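Local coordinates for protein Doc8: Type I dockerin repeat domain from family 9 glycoside hydrolase WP_009982745[Ruminococcus flavefaciens] (PDB 5M2S) that probably binds a cohesin module through its calcium-loaded dockerin fold, docking a family 9 glycoside hydrolase onto the cellulosome scaffold, at residues N24-C33 with I65-V75. Residues are numbered along the deposited sequence; the frame is centred on the assembly and turned at random.
Sequences NVTLWGDANC and ITAQGELNGDV. With CA (calcium ion), chain G; CA (calcium ion), chain F.
Asn72, on helix 67-72, fills the bend of segment 24-33 with its carboxamide, both of whose polar atoms are used. Its ND2 donates to Asp30 O at 3.0 Å, in the amide plane and nearly straight (163°), and to Thr26 OG1 at 2.9 Å, tilted from that plane. OD1 accepts from Thr26 N and Gln68 NE2, which arrive on opposite faces of the carboxamide and fix its rotation. With CG anti to the carbonyl carbon (chi1 -68°), the amide leans into the loop while backbone Asn72 O receives Gly29 N at 2.8 Å. Packing is also close at Gly69, whose CA makes a CA-H...O contact of 3.2 Å with Ala31 O; a side chain there would clash. Toward solvent the fit is looser: exposed Leu71 keeps its CB 4.5 Å from Val25 CG2. At the Thr66 end, a water bridges Ala31 O and Thr66 N. Gln68, bent at chi2 (64°), reaches the outer region, where NE2 donates to Asn24 O at 2.8 Å, in the carbonyl plane and on a lone pair. With an alanine in place of Asn72, Thr26 N and OG1 would probably lose their amide partners, Asp30 O one of its two donors and Gln68 NE2 one of its two acceptors. Since Asp30 and Asn32 bind one calcium ion and Asp74 the other, these polar bonds tie the starts of the two calcium loops characteristic of type I dockerins.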
loop_
_atom_site.group_PDB
_atom_site.type_symbol
_atom_site.label_atom_id
_atom_site.label_comp_id
_atom_site.label_asym_id
_atom_site.label_seq_id
_atom_site.Cartn_x
_atom_site.Cartn_y
_atom_site.Cartn_z
ATOM N N ASN B 24 -25.740 -11.303 10.610
ATOM C CA ASN B 24 -25.599 -9.842 10.937
ATOM C C ASN B 24 -24.163 -9.328 10.815
ATOM O O ASN B 24 -23.282 -9.742 11.579
ATOM C CB ASN B 24 -26.047 -9.531 12.363
ATOM C CG ASN B 24 -25.977 -8.031 12.684
ATOM O OD1 ASN B 24 -25.053 -7.555 13.368
ATOM N ND2 ASN B 24 -26.948 -7.278 12.178
ATOM N N VAL B 25 -23.977 -8.372 9.918
ATOM C CA VAL B 25 -22.678 -7.719 9.698
ATOM C C VAL B 25 -22.555 -6.480 10.581
ATOM O O VAL B 25 -23.484 -5.665 10.631
ATOM C CB VAL B 25 -22.582 -7.316 8.226
ATOM C CG1 VAL B 25 -21.461 -6.331 7.968
ATOM C CG2 VAL B 25 -22.475 -8.581 7.362
ATOM N N THR B 26 -21.417 -6.310 11.243
ATOM C CA THR B 26 -21.191 -5.131 12.069
ATOM C C THR B 26 -20.678 -3.971 11.235
ATOM O O THR B 26 -21.050 -2.826 11.435
ATOM C CB THR B 26 -20.205 -5.417 13.228
ATOM O OG1 THR B 26 -18.936 -5.839 12.708
ATOM C CG2 THR B 26 -20.735 -6.532 14.099
ATOM N N LEU B 27 -19.810 -4.268 10.279
ATOM C CA LEU B 27 -19.200 -3.226 9.437
ATOM C C LEU B 27 -18.670 -3.933 8.181
ATOM O O LEU B 27 -17.867 -4.861 8.297
ATOM C CB LEU B 27 -18.053 -2.542 10.188
ATOM C CG LEU B 27 -17.416 -1.324 9.516
ATOM C CD1 LEU B 27 -18.433 -0.197 9.348
ATOM C CD2 LEU B 27 -16.216 -0.805 10.303
ATOM N N TRP B 28 -19.173 -3.543 7.009
ATOM C CA TRP B 28 -18.785 -4.204 5.752
ATOM C C TRP B 28 -17.299 -3.982 5.498
ATOM O O TRP B 28 -16.841 -2.836 5.469
ATOM C CB TRP B 28 -19.589 -3.683 4.560
ATOM C CG TRP B 28 -21.000 -4.159 4.506
ATOM C CD1 TRP B 28 -22.135 -3.412 4.664
ATOM C CD2 TRP B 28 -21.431 -5.506 4.275
ATOM N NE1 TRP B 28 -23.260 -4.219 4.542
ATOM C CE2 TRP B 28 -22.848 -5.512 4.301
ATOM C CE3 TRP B 28 -20.754 -6.702 4.038
ATOM C CZ2 TRP B 28 -23.592 -6.675 4.094
ATOM C CZ3 TRP B 28 -21.493 -7.876 3.847
ATOM C CH2 TRP B 28 -22.907 -7.848 3.875
ATOM N N GLY B 29 -16.569 -5.078 5.309
ATOM C CA GLY B 29 -15.117 -5.040 5.058
ATOM C C GLY B 29 -14.288 -5.283 6.298
ATOM O O GLY B 29 -13.097 -5.533 6.196
ATOM N N ASP B 30 -14.917 -5.255 7.478
ATOM C CA ASP B 30 -14.155 -5.323 8.727
ATOM C C ASP B 30 -13.897 -6.767 9.152
ATOM O O ASP B 30 -14.386 -7.248 10.191
ATOM C CB ASP B 30 -14.842 -4.528 9.846
ATOM C CG ASP B 30 -13.989 -4.383 11.078
ATOM O OD1 ASP B 30 -12.733 -4.598 11.001
ATOM O OD2 ASP B 30 -14.609 -4.066 12.151
ATOM N N ALA B 31 -13.059 -7.423 8.349
ATOM C CA ALA B 31 -12.712 -8.830 8.505
ATOM C C ALA B 31 -11.957 -9.120 9.784
ATOM O O ALA B 31 -12.036 -10.249 10.302
ATOM C CB ALA B 31 -11.954 -9.306 7.279
ATOM N N ASN B 32 -11.223 -8.132 10.306
ATOM C CA ASN B 32 -10.521 -8.327 11.588
ATOM C C ASN B 32 -11.255 -7.754 12.829
ATOM O O ASN B 32 -10.714 -7.770 13.941
ATOM C CB ASN B 32 -9.075 -7.845 11.500
ATOM C CG ASN B 32 -8.946 -6.352 11.366
ATOM O OD1 ASN B 32 -9.903 -5.613 11.591
ATOM N ND2 ASN B 32 -7.767 -5.902 10.951
ATOM N N CYS B 33 -12.476 -7.277 12.619
ATOM C CA CYS B 33 -13.354 -6.801 13.697
ATOM C C CYS B 33 -12.722 -5.773 14.636
ATOM O O CYS B 33 -12.953 -5.812 15.869
ATOM C CB CYS B 33 -13.877 -7.979 14.501
ATOM S SG CYS B 33 -14.838 -9.148 13.523
ATOM N N ILE B 65 -8.843 -15.278 11.880
ATOM C CA ILE B 65 -10.109 -14.636 11.522
ATOM C C ILE B 65 -11.237 -15.281 12.319
ATOM O O ILE B 65 -11.184 -16.473 12.637
ATOM C CB ILE B 65 -10.357 -14.710 9.993
ATOM C CG1 ILE B 65 -11.363 -13.647 9.519
ATOM C CG2 ILE B 65 -10.826 -16.088 9.572
ATOM C CD1 ILE B 65 -11.376 -13.526 8.014
ATOM N N THR B 66 -12.224 -14.476 12.686
ATOM C CA THR B 66 -13.338 -14.971 13.457
ATOM C C THR B 66 -14.563 -15.165 12.575
ATOM O O THR B 66 -14.620 -14.684 11.438
ATOM C CB THR B 66 -13.693 -14.008 14.584
ATOM O OG1 THR B 66 -14.187 -12.772 14.035
ATOM C CG2 THR B 66 -12.488 -13.717 15.439
ATOM N N ALA B 67 -15.550 -15.876 13.098
ATOM C CA ALA B 67 -16.825 -16.023 12.360
ATOM C C ALA B 67 -17.438 -14.685 11.964
ATOM O O ALA B 67 -17.912 -14.512 10.823
ATOM C CB ALA B 67 -17.810 -16.825 13.173
ATOM N N GLN B 68 -17.448 -13.736 12.893
ATOM C CA GLN B 68 -18.000 -12.419 12.615
ATOM C C GLN B 68 -17.166 -11.751 11.528
ATOM O O GLN B 68 -17.712 -11.099 10.614
ATOM C CB GLN B 68 -18.034 -11.540 13.867
ATOM C CG GLN B 68 -18.666 -10.179 13.615
ATOM C CD GLN B 68 -20.134 -10.301 13.232
ATOM O OE1 GLN B 68 -20.939 -10.805 14.012
ATOM N NE2 GLN B 68 -20.489 -9.871 12.032
ATOM N N GLY B 69 -15.851 -11.949 11.600
ATOM C CA GLY B 69 -14.958 -11.415 10.587
ATOM C C GLY B 69 -15.240 -11.980 9.189
ATOM O O GLY B 69 -15.156 -11.253 8.177
ATOM N N GLU B 70 -15.562 -13.268 9.105
ATOM C CA GLU B 70 -15.907 -13.872 7.820
ATOM C C GLU B 70 -17.207 -13.338 7.270
ATOM O O GLU B 70 -17.378 -13.277 6.045
ATOM C CB GLU B 70 -15.965 -15.396 7.906
ATOM C CG GLU B 70 -14.607 -15.999 8.177
ATOM C CD GLU B 70 -14.551 -17.482 7.923
ATOM O OE1 GLU B 70 -15.591 -18.153 8.121
ATOM O OE2 GLU B 70 -13.468 -17.945 7.488
ATOM N N LEU B 71 -18.152 -13.012 8.139
ATOM C CA LEU B 71 -19.402 -12.365 7.682
ATOM C C LEU B 71 -19.102 -10.957 7.184
ATOM O O LEU B 71 -19.530 -10.591 6.095
ATOM C CB LEU B 71 -20.463 -12.296 8.776
ATOM C CG LEU B 71 -20.991 -13.667 9.209
ATOM C CD1 LEU B 71 -21.936 -13.538 10.397
ATOM C CD2 LEU B 71 -21.711 -14.355 8.072
ATOM N N ASN B 72 -18.370 -10.182 7.980
ATOM C CA ASN B 72 -18.029 -8.813 7.586
ATOM C C ASN B 72 -17.213 -8.729 6.305
ATOM O O ASN B 72 -17.350 -7.795 5.512
ATOM C CB ASN B 72 -17.208 -8.121 8.676
ATOM C CG ASN B 72 -17.997 -7.861 9.943
ATOM O OD1 ASN B 72 -19.233 -7.960 9.983
ATOM N ND2 ASN B 72 -17.275 -7.498 10.993
ATOM N N GLY B 73 -16.342 -9.701 6.128
ATOM C CA GLY B 73 -15.424 -9.707 5.026
ATOM C C GLY B 73 -15.974 -10.161 3.699
ATOM O O GLY B 73 -15.297 -10.012 2.679
ATOM N N ASP B 74 -17.195 -10.681 3.698
ATOM C CA ASP B 74 -17.798 -11.260 2.475
ATOM C C ASP B 74 -18.463 -10.138 1.684
ATOM O O ASP B 74 -19.701 -10.030 1.610
ATOM C CB ASP B 74 -18.777 -12.381 2.823
ATOM C CG ASP B 74 -19.305 -13.109 1.597
ATOM O OD1 ASP B 74 -18.792 -12.847 0.476
ATOM O OD2 ASP B 74 -20.228 -13.949 1.763
ATOM N N VAL B 75 -17.600 -9.290 1.126
ATOM C CA VAL B 75 -18.017 -8.049 0.467
ATOM C C VAL B 75 -18.158 -8.243 -1.063
ATOM O O VAL B 75 -18.851 -7.469 -1.725
ATOM C CB VAL B 75 -17.031 -6.880 0.782
ATOM C CG1 VAL B 75 -17.154 -6.492 2.247
ATOM C CG2 VAL B 75 -15.586 -7.205 0.427
HETATM CA CA CA G . -10.725 -3.822 10.279
HETATM CA CA CA F . -17.161 -13.344 -1.036
HETATM O O HOH W 1 -11.927 -11.588 12.648
HETATM O O HOH W 2 -8.444 -3.123 10.302
HETATM O O HOH W 3 -15.931 -13.625 -3.102
#